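Local coordinates for protein IroE-like serine hydrolase (Shewanella oneidensis, PDB 3GFF) that probably hydrolyses ester bonds as an IroE-like serine hydrolase of the esterase D family, with an alpha/beta-hydrolase fold, at residues 43-48 with 75-80; 139-144 with 163-168; 147-152 with 170-175; 195-200 with 235-240. One frame throughout, in Å; residues are numbered along the deposited sequence.

Contact 1 (43-48 with 75-80); sequences YPVVYL and KVIIVG
Strands 43-48 and 77-80 run parallel, Val45 to Leu48 paired with Ile77 to Gly80, the axes 4.6 Å apart at closest and 19° from parallel, and four backbone hydrogen bonds join them: Ile77 N to Pro44 O, Val46 N to Ile77 O, Val79 N to Val46 O and Leu48 N to Val79 O. On one face of the sheet Val79 fits between Val45 and Tyr47. Its CG2, placed anti to the carbonyl carbon, meets Val45 CG1 at 3.6 Å. Its CB and CG1 lie obliquely against the Tyr47 ring, where Tyr47 CD2 is 3.8 Å from Val79 CB; the two side chains run side by side in the same direction. Ile77, on this face too, packs its CG1 on Tyr43 CB at 3.9 Å. The other face carries Val46, Ile78 and Leu48. Here Leu48 CD1 presses on Ile78 CG2 at 3.6 Å, and Val46 CG2 reaches back to Val76 CG1 at 4.1 Å. At the start of the pair Pro44 CG meets Val76 CG1, the two side chains crossing at about a right angle. Tyr43 lies alongside Lys75, with the Lys75 carbonyl oxygen at the edge of the phenol ring, 3.6 Å from Tyr43 CD1; the hydroxyl is hydrogen-bonded to Gln300. The two strands belong to a beta-alpha-beta unit whose connecting helix 51-65 covers Leu48 and Ile78 through Phe55, Met58 and Leu62, while helix 114-132 packs on Tyr47 and Val79, and strand 138-144 continues the sheet beyond 43-48.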
loop_
_atom_site.group_PDB
_atom_site.type_symbol
_atom_site.label_atom_id
_atom_site.label_comp_id
_atom_site.label_asym_id
_atom_site.label_seq_id
_atom_site.Cartn_x
_atom_site.Cartn_y
_atom_site.Cartn_z
ATOM N N TYR A 43 12.998 -15.363 12.386
ATOM C CA TYR A 43 11.890 -14.462 12.035
ATOM C C TYR A 43 10.513 -15.146 12.009
ATOM O O TYR A 43 10.413 -16.361 11.872
ATOM C CB TYR A 43 12.166 -13.899 10.640
ATOM C CG TYR A 43 13.468 -13.133 10.587
ATOM C CD1 TYR A 43 13.516 -11.785 10.948
ATOM C CD2 TYR A 43 14.651 -13.764 10.242
ATOM C CE1 TYR A 43 14.715 -11.084 10.937
ATOM C CE2 TYR A 43 15.868 -13.073 10.213
ATOM C CZ TYR A 43 15.893 -11.740 10.573
ATOM O OH TYR A 43 17.079 -11.049 10.572
ATOM N N PRO A 44 9.437 -14.352 12.149
ATOM C CA PRO A 44 8.117 -14.923 11.928
ATOM C C PRO A 44 7.921 -15.213 10.456
ATOM O O PRO A 44 8.666 -14.716 9.609
ATOM C CB PRO A 44 7.154 -13.810 12.344
ATOM C CG PRO A 44 7.991 -12.623 12.663
ATOM C CD PRO A 44 9.401 -12.919 12.503
ATOM N N VAL A 45 6.894 -15.985 10.135
ATOM C CA VAL A 45 6.627 -16.322 8.750
ATOM C C VAL A 45 5.216 -15.886 8.423
ATOM O O VAL A 45 4.262 -16.278 9.104
ATOM C CB VAL A 45 6.791 -17.829 8.463
ATOM C CG1 VAL A 45 6.620 -18.122 6.904
ATOM C CG2 VAL A 45 8.141 -18.346 8.981
ATOM N N VAL A 46 5.091 -15.071 7.377
ATOM C CA VAL A 46 3.778 -14.601 6.919
ATOM C C VAL A 46 3.480 -15.368 5.642
ATOM O O VAL A 46 4.137 -15.211 4.604
ATOM C CB VAL A 46 3.697 -13.042 6.752
ATOM C CG1 VAL A 46 2.351 -12.633 6.212
ATOM C CG2 VAL A 46 3.893 -12.314 8.127
ATOM N N TYR A 47 2.503 -16.251 5.739
ATOM C CA TYR A 47 2.060 -17.042 4.572
ATOM C C TYR A 47 0.942 -16.317 3.837
ATOM O O TYR A 47 -0.079 -16.037 4.433
ATOM C CB TYR A 47 1.555 -18.406 5.025
ATOM C CG TYR A 47 2.637 -19.378 5.485
ATOM C CD1 TYR A 47 3.077 -19.372 6.796
ATOM C CD2 TYR A 47 3.145 -20.355 4.632
ATOM C CE1 TYR A 47 3.992 -20.262 7.239
ATOM C CE2 TYR A 47 4.083 -21.251 5.056
ATOM C CZ TYR A 47 4.510 -21.197 6.369
ATOM O OH TYR A 47 5.436 -22.072 6.865
ATOM N N LEU A 48 1.147 -16.004 2.556
ATOM C CA LEU A 48 0.144 -15.318 1.741
ATOM C C LEU A 48 -0.482 -16.304 0.723
ATOM O O LEU A 48 0.240 -16.905 -0.084
ATOM C CB LEU A 48 0.774 -14.152 0.965
ATOM C CG LEU A 48 1.661 -13.154 1.731
ATOM C CD1 LEU A 48 2.287 -12.203 0.724
ATOM C CD2 LEU A 48 0.850 -12.373 2.862
ATOM N N LYS A 75 10.736 -7.367 10.910
ATOM C CA LYS A 75 11.141 -8.125 9.731
ATOM C C LYS A 75 10.456 -9.500 9.726
ATOM O O LYS A 75 10.309 -10.104 10.749
ATOM C CB LYS A 75 12.662 -8.286 9.735
ATOM C CG LYS A 75 13.461 -6.962 9.631
ATOM C CD LYS A 75 13.357 -6.394 8.267
ATOM C CE LYS A 75 14.322 -5.212 8.016
ATOM N NZ LYS A 75 14.014 -4.004 8.822
ATOM N N VAL A 76 10.006 -9.978 8.573
ATOM C CA VAL A 76 9.384 -11.303 8.470
ATOM C C VAL A 76 9.892 -12.048 7.230
ATOM O O VAL A 76 10.476 -11.438 6.344
ATOM C CB VAL A 76 7.863 -11.207 8.338
ATOM C CG1 VAL A 76 7.255 -10.453 9.560
ATOM C CG2 VAL A 76 7.475 -10.509 7.013
ATOM N N ILE A 77 9.669 -13.364 7.224
ATOM C CA ILE A 77 9.892 -14.256 6.089
ATOM C C ILE A 77 8.507 -14.296 5.426
ATOM O O ILE A 77 7.510 -14.542 6.093
ATOM C CB ILE A 77 10.310 -15.692 6.532
ATOM C CG1 ILE A 77 11.725 -15.672 7.155
ATOM C CG2 ILE A 77 10.263 -16.695 5.349
ATOM C CD1 ILE A 77 12.127 -16.936 7.867
ATOM N N ILE A 78 8.446 -13.955 4.137
ATOM C CA ILE A 78 7.184 -13.942 3.401
ATOM C C ILE A 78 7.125 -15.166 2.496
ATOM O O ILE A 78 8.050 -15.392 1.700
ATOM C CB ILE A 78 7.028 -12.687 2.525
ATOM C CG1 ILE A 78 7.398 -11.439 3.337
ATOM C CG2 ILE A 78 5.581 -12.580 2.015
ATOM C CD1 ILE A 78 7.343 -10.165 2.567
ATOM N N VAL A 79 6.088 -15.986 2.679
ATOM C CA VAL A 79 5.855 -17.148 1.843
ATOM C C VAL A 79 4.561 -16.946 1.042
ATOM O O VAL A 79 3.515 -16.818 1.629
ATOM C CB VAL A 79 5.751 -18.446 2.668
ATOM C CG1 VAL A 79 5.472 -19.639 1.734
ATOM C CG2 VAL A 79 7.045 -18.677 3.384
ATOM N N GLY A 80 4.666 -16.876 -0.291
ATOM C CA GLY A 80 3.505 -16.772 -1.189
ATOM C C GLY A 80 3.182 -18.142 -1.782
ATOM O O GLY A 80 4.036 -18.776 -2.412
#

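Contact 2 (139-144 with 163-168); sequences NVLVGH and SAYLAL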
loop_
_atom_site.group_PDB
_atom_site.type_symbol
_atom_site.label_atom_id
_atom_site.label_comp_id
_atom_site.label_asym_id
_atom_site.label_seq_id
_atom_site.Cartn_x
_atom_site.Cartn_y
_atom_site.Cartn_z
ATOM N N ASN A 139 3.675 -17.776 13.279
ATOM C CA ASN A 139 3.207 -17.961 11.907
ATOM C C ASN A 139 1.870 -17.266 11.702
ATOM O O ASN A 139 0.936 -17.474 12.496
ATOM C CB ASN A 139 3.041 -19.449 11.595
ATOM C CG ASN A 139 4.301 -20.219 11.800
ATOM O OD1 ASN A 139 5.305 -19.976 11.133
ATOM N ND2 ASN A 139 4.273 -21.153 12.747
ATOM N N VAL A 140 1.782 -16.506 10.608
ATOM C CA VAL A 140 0.610 -15.709 10.254
ATOM C C VAL A 140 0.068 -16.172 8.901
ATOM O O VAL A 140 0.835 -16.416 8.007
ATOM C CB VAL A 140 0.983 -14.176 10.187
ATOM C CG1 VAL A 140 -0.212 -13.297 9.723
ATOM C CG2 VAL A 140 1.524 -13.699 11.542
ATOM N N LEU A 141 -1.251 -16.316 8.777
ATOM C CA LEU A 141 -1.891 -16.689 7.509
ATOM C C LEU A 141 -2.712 -15.497 7.052
ATOM O O LEU A 141 -3.527 -14.953 7.846
ATOM C CB LEU A 141 -2.772 -17.953 7.636
ATOM C CG LEU A 141 -3.485 -18.494 6.364
ATOM C CD1 LEU A 141 -2.494 -18.876 5.267
ATOM C CD2 LEU A 141 -4.357 -19.699 6.727
ATOM N N VAL A 142 -2.486 -15.088 5.791
ATOM C CA VAL A 142 -3.212 -13.986 5.143
ATOM C C VAL A 142 -4.043 -14.555 3.958
ATOM O O VAL A 142 -3.496 -15.068 2.976
ATOM C CB VAL A 142 -2.258 -12.840 4.653
ATOM C CG1 VAL A 142 -3.041 -11.693 3.995
ATOM C CG2 VAL A 142 -1.372 -12.319 5.795
ATOM N N GLY A 143 -5.366 -14.503 4.092
ATOM C CA GLY A 143 -6.279 -15.008 3.089
ATOM C C GLY A 143 -7.246 -13.911 2.677
ATOM O O GLY A 143 -7.786 -13.202 3.525
ATOM N N HIS A 144 -7.428 -13.756 1.365
ATOM C CA HIS A 144 -8.323 -12.776 0.784
ATOM C C HIS A 144 -9.347 -13.506 -0.075
ATOM O O HIS A 144 -8.991 -14.479 -0.783
ATOM C CB HIS A 144 -7.510 -11.821 -0.086
ATOM C CG HIS A 144 -8.334 -10.925 -0.947
ATOM N ND1 HIS A 144 -8.482 -11.140 -2.295
ATOM C CD2 HIS A 144 -9.085 -9.836 -0.648
ATOM C CE1 HIS A 144 -9.264 -10.199 -2.797
ATOM N NE2 HIS A 144 -9.660 -9.406 -1.819
ATOM N N SER A 163 -0.787 -18.703 14.639
ATOM C CA SER A 163 -1.291 -17.964 15.825
ATOM C C SER A 163 -2.159 -16.767 15.436
ATOM O O SER A 163 -2.934 -16.256 16.258
ATOM C CB SER A 163 -0.146 -17.482 16.719
ATOM O OG SER A 163 0.830 -16.787 15.959
ATOM N N ALA A 164 -2.034 -16.333 14.196
ATOM C CA ALA A 164 -2.718 -15.117 13.722
ATOM C C ALA A 164 -3.216 -15.297 12.328
ATOM O O ALA A 164 -2.520 -15.873 11.462
ATOM C CB ALA A 164 -1.747 -13.870 13.750
ATOM N N TYR A 165 -4.381 -14.718 12.084
ATOM C CA TYR A 165 -5.022 -14.774 10.783
ATOM C C TYR A 165 -5.520 -13.398 10.342
ATOM O O TYR A 165 -6.066 -12.612 11.132
ATOM C CB TYR A 165 -6.232 -15.715 10.838
ATOM C CG TYR A 165 -5.932 -17.147 11.254
ATOM C CD1 TYR A 165 -5.543 -18.074 10.313
ATOM C CD2 TYR A 165 -6.064 -17.570 12.565
ATOM C CE1 TYR A 165 -5.260 -19.375 10.662
ATOM C CE2 TYR A 165 -5.813 -18.906 12.922
ATOM C CZ TYR A 165 -5.406 -19.791 11.947
ATOM O OH TYR A 165 -5.120 -21.112 12.186
ATOM N N LEU A 166 -5.341 -13.153 9.056
ATOM C CA LEU A 166 -5.823 -11.985 8.379
ATOM C C LEU A 166 -6.808 -12.505 7.368
ATOM O O LEU A 166 -6.405 -13.208 6.429
ATOM C CB LEU A 166 -4.709 -11.172 7.697
ATOM C CG LEU A 166 -4.141 -10.052 8.580
ATOM C CD1 LEU A 166 -3.321 -10.618 9.715
ATOM C CD2 LEU A 166 -3.348 -9.028 7.743
ATOM N N ALA A 167 -8.090 -12.176 7.574
ATOM C CA ALA A 167 -9.184 -12.598 6.669
ATOM C C ALA A 167 -9.702 -11.343 5.957
ATOM O O ALA A 167 -10.372 -10.531 6.547
ATOM C CB ALA A 167 -10.282 -13.295 7.449
ATOM N N LEU A 168 -9.319 -11.185 4.698
ATOM C CA LEU A 168 -9.589 -9.976 3.916
ATOM C C LEU A 168 -10.769 -10.178 2.941
ATOM O O LEU A 168 -10.654 -10.793 1.890
ATOM C CB LEU A 168 -8.312 -9.542 3.183
ATOM C CG LEU A 168 -7.029 -9.487 4.059
ATOM C CD1 LEU A 168 -5.747 -9.116 3.245
ATOM C CD2 LEU A 168 -7.265 -8.563 5.258
HETATM O O HOH W 1 2.376 -19.079 15.436
#
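Leu168, Leu166 and Leu141 have the most surface buried between these parallel strands. Leu168 CD1 touches Val142 CG1 at 3.8 Å, while its CB lies in the plane of the His144 imidazole, at the ring edge, 3.9 Å from His144 CD2. The same CD2 approaches Leu168 O to 3.1 Å, obliquely to the ring. Leu166 shares this face: its CB lies beside Val142 CG2, and its CD1 reaches Val140 CG1 at 4.1 Å. These strands, with helix 146-156 between them, form the beta-alpha-beta crossover that, in the alpha/beta-hydrolase fold, carries the nucleophile; Gly143 begins a GxSxG sequence consistent with a nucleophile elbow. On the opposite face Leu141 lies against Tyr165, its CB 3.9 Å from Tyr165 CD1. Leu141 CG stands anti to its backbone N (chi1 -178°), and CD2 beyond it also meets the ring. Five backbone hydrogen bonds link the segments, among them a nearly straight one from Gly143 N to Leu166 O. At the far end a water 2.8 Å from both Asn139 N and Ser163 OG bridges the two segments. His144 NE2 is bonded to His247 O, which ties the strand end to the probable catalytic histidine.

Contact 3 (147-152 with 170-175); sequences GGLVAM and TSLWFD. With IMD (imidazole), chain D.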
loop_
_atom_site.group_PDB
_atom_site.type_symbol
_atom_site.label_atom_id
_atom_site.label_comp_id
_atom_site.label_asym_id
_atom_site.label_seq_id
_atom_site.Cartn_x
_atom_site.Cartn_y
_atom_site.Cartn_z
ATOM N N GLY A 147 -9.590 -17.229 -0.263
ATOM C CA GLY A 147 -8.465 -17.514 0.653
ATOM C C GLY A 147 -8.815 -17.140 2.102
ATOM O O GLY A 147 -8.252 -17.685 3.060
ATOM N N GLY A 148 -9.736 -16.196 2.279
ATOM C CA GLY A 148 -10.235 -15.830 3.603
ATOM C C GLY A 148 -10.919 -17.011 4.292
ATOM O O GLY A 148 -10.908 -17.106 5.497
ATOM N N LEU A 149 -11.524 -17.898 3.498
ATOM C CA LEU A 149 -12.224 -19.082 3.982
ATOM C C LEU A 149 -11.234 -20.090 4.517
ATOM O O LEU A 149 -11.597 -20.856 5.391
ATOM C CB LEU A 149 -13.062 -19.751 2.883
ATOM C CG LEU A 149 -14.299 -19.016 2.407
ATOM C CD1 LEU A 149 -14.828 -19.635 1.127
ATOM C CD2 LEU A 149 -15.348 -19.033 3.534
ATOM N N VAL A 150 -10.011 -20.097 3.970
ATOM C CA VAL A 150 -8.933 -20.976 4.445
ATOM C C VAL A 150 -8.535 -20.538 5.866
ATOM O O VAL A 150 -8.366 -21.375 6.767
ATOM C CB VAL A 150 -7.715 -20.937 3.533
ATOM C CG1 VAL A 150 -6.572 -21.760 4.147
ATOM C CG2 VAL A 150 -8.059 -21.408 2.121
ATOM N N ALA A 151 -8.368 -19.224 6.049
ATOM C CA ALA A 151 -8.107 -18.629 7.375
ATOM C C ALA A 151 -9.199 -19.053 8.342
ATOM O O ALA A 151 -8.899 -19.561 9.409
ATOM C CB ALA A 151 -8.019 -17.105 7.300
HETATM N N MSE A 152 -10.468 -18.908 7.947
HETATM C CA MSE A 152 -11.593 -19.264 8.838
HETATM C C MSE A 152 -11.566 -20.722 9.240
HETATM O O MSE A 152 -11.802 -21.041 10.396
HETATM C CB MSE A 152 -12.952 -18.951 8.188
HETATM C CG MSE A 152 -13.253 -17.452 7.973
HETATM SE SE MSE A 152 -12.894 -16.346 9.566
HETATM C CE MSE A 152 -13.595 -14.674 9.040
ATOM N N THR A 170 -13.552 -11.937 3.370
ATOM C CA THR A 170 -13.831 -13.389 3.278
ATOM C C THR A 170 -15.123 -13.682 2.508
ATOM O O THR A 170 -16.148 -13.028 2.748
ATOM C CB THR A 170 -13.970 -13.966 4.686
ATOM O OG1 THR A 170 -12.784 -13.640 5.424
ATOM C CG2 THR A 170 -14.187 -15.515 4.670
ATOM N N SER A 171 -15.056 -14.657 1.600
ATOM C CA SER A 171 -16.210 -15.082 0.806
ATOM C C SER A 171 -17.130 -16.023 1.652
ATOM O O SER A 171 -17.312 -17.199 1.311
ATOM C CB SER A 171 -15.712 -15.810 -0.452
ATOM O OG SER A 171 -14.810 -14.999 -1.219
ATOM N N LEU A 172 -17.693 -15.489 2.738
ATOM C CA LEU A 172 -18.576 -16.227 3.637
ATOM C C LEU A 172 -19.867 -16.659 2.943
ATOM O O LEU A 172 -20.575 -17.539 3.437
ATOM C CB LEU A 172 -18.914 -15.392 4.902
ATOM C CG LEU A 172 -17.765 -15.070 5.884
ATOM C CD1 LEU A 172 -18.236 -14.164 7.088
ATOM C CD2 LEU A 172 -17.202 -16.355 6.436
ATOM N N TRP A 173 -20.208 -16.014 1.829
ATOM C CA TRP A 173 -21.367 -16.425 1.045
ATOM C C TRP A 173 -21.226 -17.870 0.506
ATOM O O TRP A 173 -22.237 -18.562 0.223
ATOM C CB TRP A 173 -21.614 -15.450 -0.102
ATOM C CG TRP A 173 -20.476 -15.374 -1.060
ATOM C CD1 TRP A 173 -19.482 -14.457 -1.059
ATOM C CD2 TRP A 173 -20.187 -16.284 -2.140
ATOM N NE1 TRP A 173 -18.606 -14.708 -2.088
ATOM C CE2 TRP A 173 -19.004 -15.835 -2.754
ATOM C CE3 TRP A 173 -20.818 -17.430 -2.641
ATOM C CZ2 TRP A 173 -18.433 -16.480 -3.844
ATOM C CZ3 TRP A 173 -20.245 -18.087 -3.711
ATOM C CH2 TRP A 173 -19.063 -17.600 -4.311
ATOM N N PHE A 174 -19.989 -18.368 0.426
ATOM C CA PHE A 174 -19.803 -19.679 -0.135
ATOM C C PHE A 174 -20.501 -20.723 0.730
ATOM O O PHE A 174 -20.296 -20.782 1.943
ATOM C CB PHE A 174 -18.342 -20.032 -0.357
ATOM C CG PHE A 174 -18.166 -21.396 -0.928
ATOM C CD1 PHE A 174 -18.341 -21.617 -2.263
ATOM C CD2 PHE A 174 -17.939 -22.469 -0.105
ATOM C CE1 PHE A 174 -18.240 -22.880 -2.789
ATOM C CE2 PHE A 174 -17.820 -23.735 -0.623
ATOM C CZ PHE A 174 -17.949 -23.939 -1.965
ATOM N N ASP A 175 -21.353 -21.519 0.086
ATOM C CA ASP A 175 -22.109 -22.582 0.733
ATOM C C ASP A 175 -22.818 -22.073 1.977
ATOM O O ASP A 175 -22.881 -22.781 2.989
ATOM C CB ASP A 175 -21.200 -23.784 1.030
ATOM C CG ASP A 175 -21.971 -25.000 1.556
ATOM O OD1 ASP A 175 -23.187 -25.089 1.317
ATOM O OD2 ASP A 175 -21.371 -25.886 2.193
HETATM N N1 IMD D . -16.101 -13.629 -3.839
HETATM C C2 IMD D . -16.750 -12.461 -3.569
HETATM N N3 IMD D . -16.886 -11.750 -4.726
HETATM C C4 IMD D . -16.303 -12.463 -5.729
HETATM C C5 IMD D . -15.815 -13.654 -5.166
#
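Leu149, on helix 146-156, carries most of the apolar packing against the loop 170-175. Its two methyls straddle the Ser171 carbonyl oxygen, CD1 and CD2 each 3.5 Å from Ser171 O. CD1 goes on to Phe174 CB at 3.8 Å, the two side chains crossing at about a right angle, and CD2 meets Thr170 CG2 at 3.9 Å. Thr170 CG2, anti to its backbone N, sits 3.6 Å from Gly148 C. CG of selenomethionine Met152 meets Thr170 CG2 at 3.9 Å, and its CE lies near Thr170 OG1. The loop follows the strand that ends before Asp169, and the helix starts just after Ser145; with His247 these residues have the geometry of a Ser-His-Asp triad, so the contact borders the probable active site of this alpha/beta hydrolase. No hydrogen bond crosses between the two segments. The polar contacts of the loop are largely to partners outside them: Ser171 OG is bonded to Ser145 OG and accepts from N1 of an imidazole, probably from the crystallisation liquor, 3.2 Å from Ser171 OG. That N1 also lies in the plane of the Trp173 indole, at its edge. Within the loop, Phe174 N bonds Ser171 O across a type I turn.

Contact 4 (195-200 with 235-240); sequences KQLFMA and LGFMAK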
loop_
_atom_site.group_PDB
_atom_site.type_symbol
_atom_site.label_atom_id
_atom_site.label_comp_id
_atom_site.label_asym_id
_atom_site.label_seq_id
_atom_site.Cartn_x
_atom_site.Cartn_y
_atom_site.Cartn_z
ATOM N N LYS A 195 -5.423 -17.146 20.146
ATOM C CA LYS A 195 -5.467 -16.886 18.736
ATOM C C LYS A 195 -5.775 -15.423 18.489
ATOM O O LYS A 195 -6.166 -14.691 19.407
ATOM C CB LYS A 195 -6.510 -17.789 18.084
ATOM C CG LYS A 195 -6.279 -19.284 18.341
ATOM C CD LYS A 195 -5.044 -19.785 17.617
ATOM C CE LYS A 195 -4.800 -21.241 17.844
ATOM N NZ LYS A 195 -3.695 -21.735 16.996
ATOM N N GLN A 196 -5.509 -15.011 17.256
ATOM C CA GLN A 196 -5.766 -13.658 16.742
ATOM C C GLN A 196 -6.395 -13.713 15.356
ATOM O O GLN A 196 -5.993 -14.498 14.524
ATOM C CB GLN A 196 -4.492 -12.802 16.731
ATOM C CG GLN A 196 -4.105 -12.295 18.166
ATOM C CD GLN A 196 -2.760 -11.565 18.202
ATOM O OE1 GLN A 196 -1.725 -12.184 18.357
ATOM N NE2 GLN A 196 -2.787 -10.255 18.129
ATOM N N LEU A 197 -7.410 -12.879 15.155
ATOM C CA LEU A 197 -8.134 -12.764 13.905
ATOM C C LEU A 197 -8.365 -11.277 13.614
ATOM O O LEU A 197 -8.785 -10.514 14.493
ATOM C CB LEU A 197 -9.501 -13.467 13.972
ATOM C CG LEU A 197 -10.406 -13.223 12.742
ATOM C CD1 LEU A 197 -9.861 -13.885 11.457
ATOM C CD2 LEU A 197 -11.807 -13.698 13.034
ATOM N N PHE A 198 -8.049 -10.874 12.395
ATOM C CA PHE A 198 -8.351 -9.521 11.898
ATOM C C PHE A 198 -9.211 -9.723 10.690
ATOM O O PHE A 198 -8.859 -10.522 9.805
ATOM C CB PHE A 198 -7.075 -8.749 11.519
ATOM C CG PHE A 198 -7.335 -7.452 10.766
ATOM C CD1 PHE A 198 -7.572 -6.270 11.448
ATOM C CD2 PHE A 198 -7.311 -7.431 9.379
ATOM C CE1 PHE A 198 -7.801 -5.084 10.777
ATOM C CE2 PHE A 198 -7.529 -6.259 8.695
ATOM C CZ PHE A 198 -7.788 -5.075 9.401
HETATM N N MSE A 199 -10.352 -9.044 10.630
HETATM C CA MSE A 199 -11.199 -9.064 9.428
HETATM C C MSE A 199 -11.229 -7.699 8.735
HETATM O O MSE A 199 -11.468 -6.662 9.381
HETATM C CB MSE A 199 -12.650 -9.453 9.767
HETATM C CG MSE A 199 -12.828 -10.880 10.186
HETATM SE SE MSE A 199 -14.623 -11.254 10.768
HETATM C CE MSE A 199 -15.592 -10.791 9.115
ATOM N N ALA A 200 -11.003 -7.692 7.420
ATOM C CA ALA A 200 -11.164 -6.472 6.612
ATOM C C ALA A 200 -12.500 -6.708 5.944
ATOM O O ALA A 200 -12.754 -7.825 5.476
ATOM C CB ALA A 200 -10.054 -6.313 5.537
ATOM N N LEU A 235 -9.355 -15.334 22.033
ATOM C CA LEU A 235 -9.241 -14.773 20.705
ATOM C C LEU A 235 -9.198 -13.241 20.728
ATOM O O LEU A 235 -10.159 -12.592 21.187
ATOM C CB LEU A 235 -10.432 -15.175 19.838
ATOM C CG LEU A 235 -10.454 -14.696 18.379
ATOM C CD1 LEU A 235 -9.478 -15.435 17.483
ATOM C CD2 LEU A 235 -11.896 -14.838 17.825
ATOM N N GLY A 236 -8.090 -12.689 20.228
ATOM C CA GLY A 236 -7.935 -11.232 20.032
ATOM C C GLY A 236 -8.532 -10.992 18.651
ATOM O O GLY A 236 -8.083 -11.571 17.662
ATOM N N PHE A 237 -9.566 -10.170 18.585
ATOM C CA PHE A 237 -10.280 -9.949 17.357
ATOM C C PHE A 237 -10.408 -8.490 17.037
ATOM O O PHE A 237 -10.594 -7.622 17.922
ATOM C CB PHE A 237 -11.694 -10.548 17.466
ATOM C CG PHE A 237 -12.606 -10.197 16.306
ATOM C CD1 PHE A 237 -12.353 -10.697 15.038
ATOM C CD2 PHE A 237 -13.738 -9.419 16.495
ATOM C CE1 PHE A 237 -13.157 -10.357 13.982
ATOM C CE2 PHE A 237 -14.577 -9.101 15.440
ATOM C CZ PHE A 237 -14.290 -9.555 14.186
HETATM N N MSE A 238 -10.278 -8.194 15.766
HETATM C CA MSE A 238 -10.678 -6.867 15.358
HETATM C C MSE A 238 -11.038 -6.826 13.874
HETATM O O MSE A 238 -10.485 -7.572 13.085
HETATM C CB MSE A 238 -9.661 -5.856 15.877
HETATM C CG MSE A 238 -8.616 -5.394 15.026
HETATM SE SE MSE A 238 -9.058 -3.601 14.603
HETATM C CE MSE A 238 -10.161 -3.159 16.146
ATOM N N ALA A 239 -12.058 -6.037 13.548
ATOM C CA ALA A 239 -12.518 -5.852 12.185
ATOM C C ALA A 239 -12.491 -4.362 11.822
ATOM O O ALA A 239 -12.543 -3.503 12.708
ATOM C CB ALA A 239 -13.958 -6.406 12.002
ATOM N N LYS A 240 -12.324 -4.084 10.541
ATOM C CA LYS A 240 -12.415 -2.731 10.019
ATOM C C LYS A 240 -13.218 -2.777 8.734
ATOM O O LYS A 240 -12.969 -3.606 7.878
ATOM C CB LYS A 240 -11.049 -2.067 9.805
ATOM C CG LYS A 240 -11.179 -0.630 9.227
ATOM C CD LYS A 240 -9.868 0.153 9.074
ATOM C CE LYS A 240 -9.606 1.146 10.214
ATOM N NZ LYS A 240 -8.346 1.891 9.935
#
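Lys195 to Ala200 and Leu235 to Lys240 form a parallel pair in full register, their axes 4.5 Å apart at closest and 9° from parallel. Five backbone hydrogen bonds join them: Gly236 N to Lys195 O, Leu197 N to Gly236 O, Met238 N to Leu197 O, Met199 N to Met238 O and Lys240 N to Met199 O. CA-H...O contacts add to these, the Phe198 CA to Met238 O distance being 3.1 Å. The apolar packing centres on the Phe237 ring. Leu197 lies alongside it, pointing the same way, with CD2 3.6 Å from Phe237 CD1 and CG in the ring plane at the edge. Nearer the start of the pair, Leu235 CD1 fits between Lys195 CB and Leu197 CB, 3.8 Å from Lys195 CB. Met-aromatic contacts are the third kind. Selenium of selenomethionine Met199 sits at the Phe237 edge, 3.6 Å from Phe237 CE1. On the other face SE of selenomethionine Met238 lies at the edge of the Phe198 ring, 5.5 Å from its centroid, while Met238 CG touches Phe198 CD1. Helix 215-230 covers Leu197 and Phe237 through Leu227. The pair closes one edge of the central alpha/beta-hydrolase sheet within the chain, held by backbone bonds and apolar or selenium-aromatic packing; no ion pair crosses between the strands, and the Lys195 amine is bonded to Phe162 O instead.

Overall arrangement
Contacts 1, 2 and 4 are parallel strand pairs of one mixed sheet, and contact 3 joins a helix to a loop beside it. Contact 2 lies nearest the chain centre and is wholly buried, as are contacts 1 and 3; contact 4, at the sheet's edge, is partly exposed. Strands 43-48 and 138-144 are neighbours, as are 164-168 and 195-201, so probable backbone hydrogen bonds run from contact 1 through contact 2 to contact 4. Helix 146-156 brings contact 3 against contact 2 and meets contact 4 where Met152 CE touches Met199 SE. Branched aliphatics with two tyrosines fill contact 1, leucines and valines with one tyrosine and one histidine contact 2; selenium-aromatic packing marks contact 4, and contact 3 rests on side-chain packing without a backbone ladder.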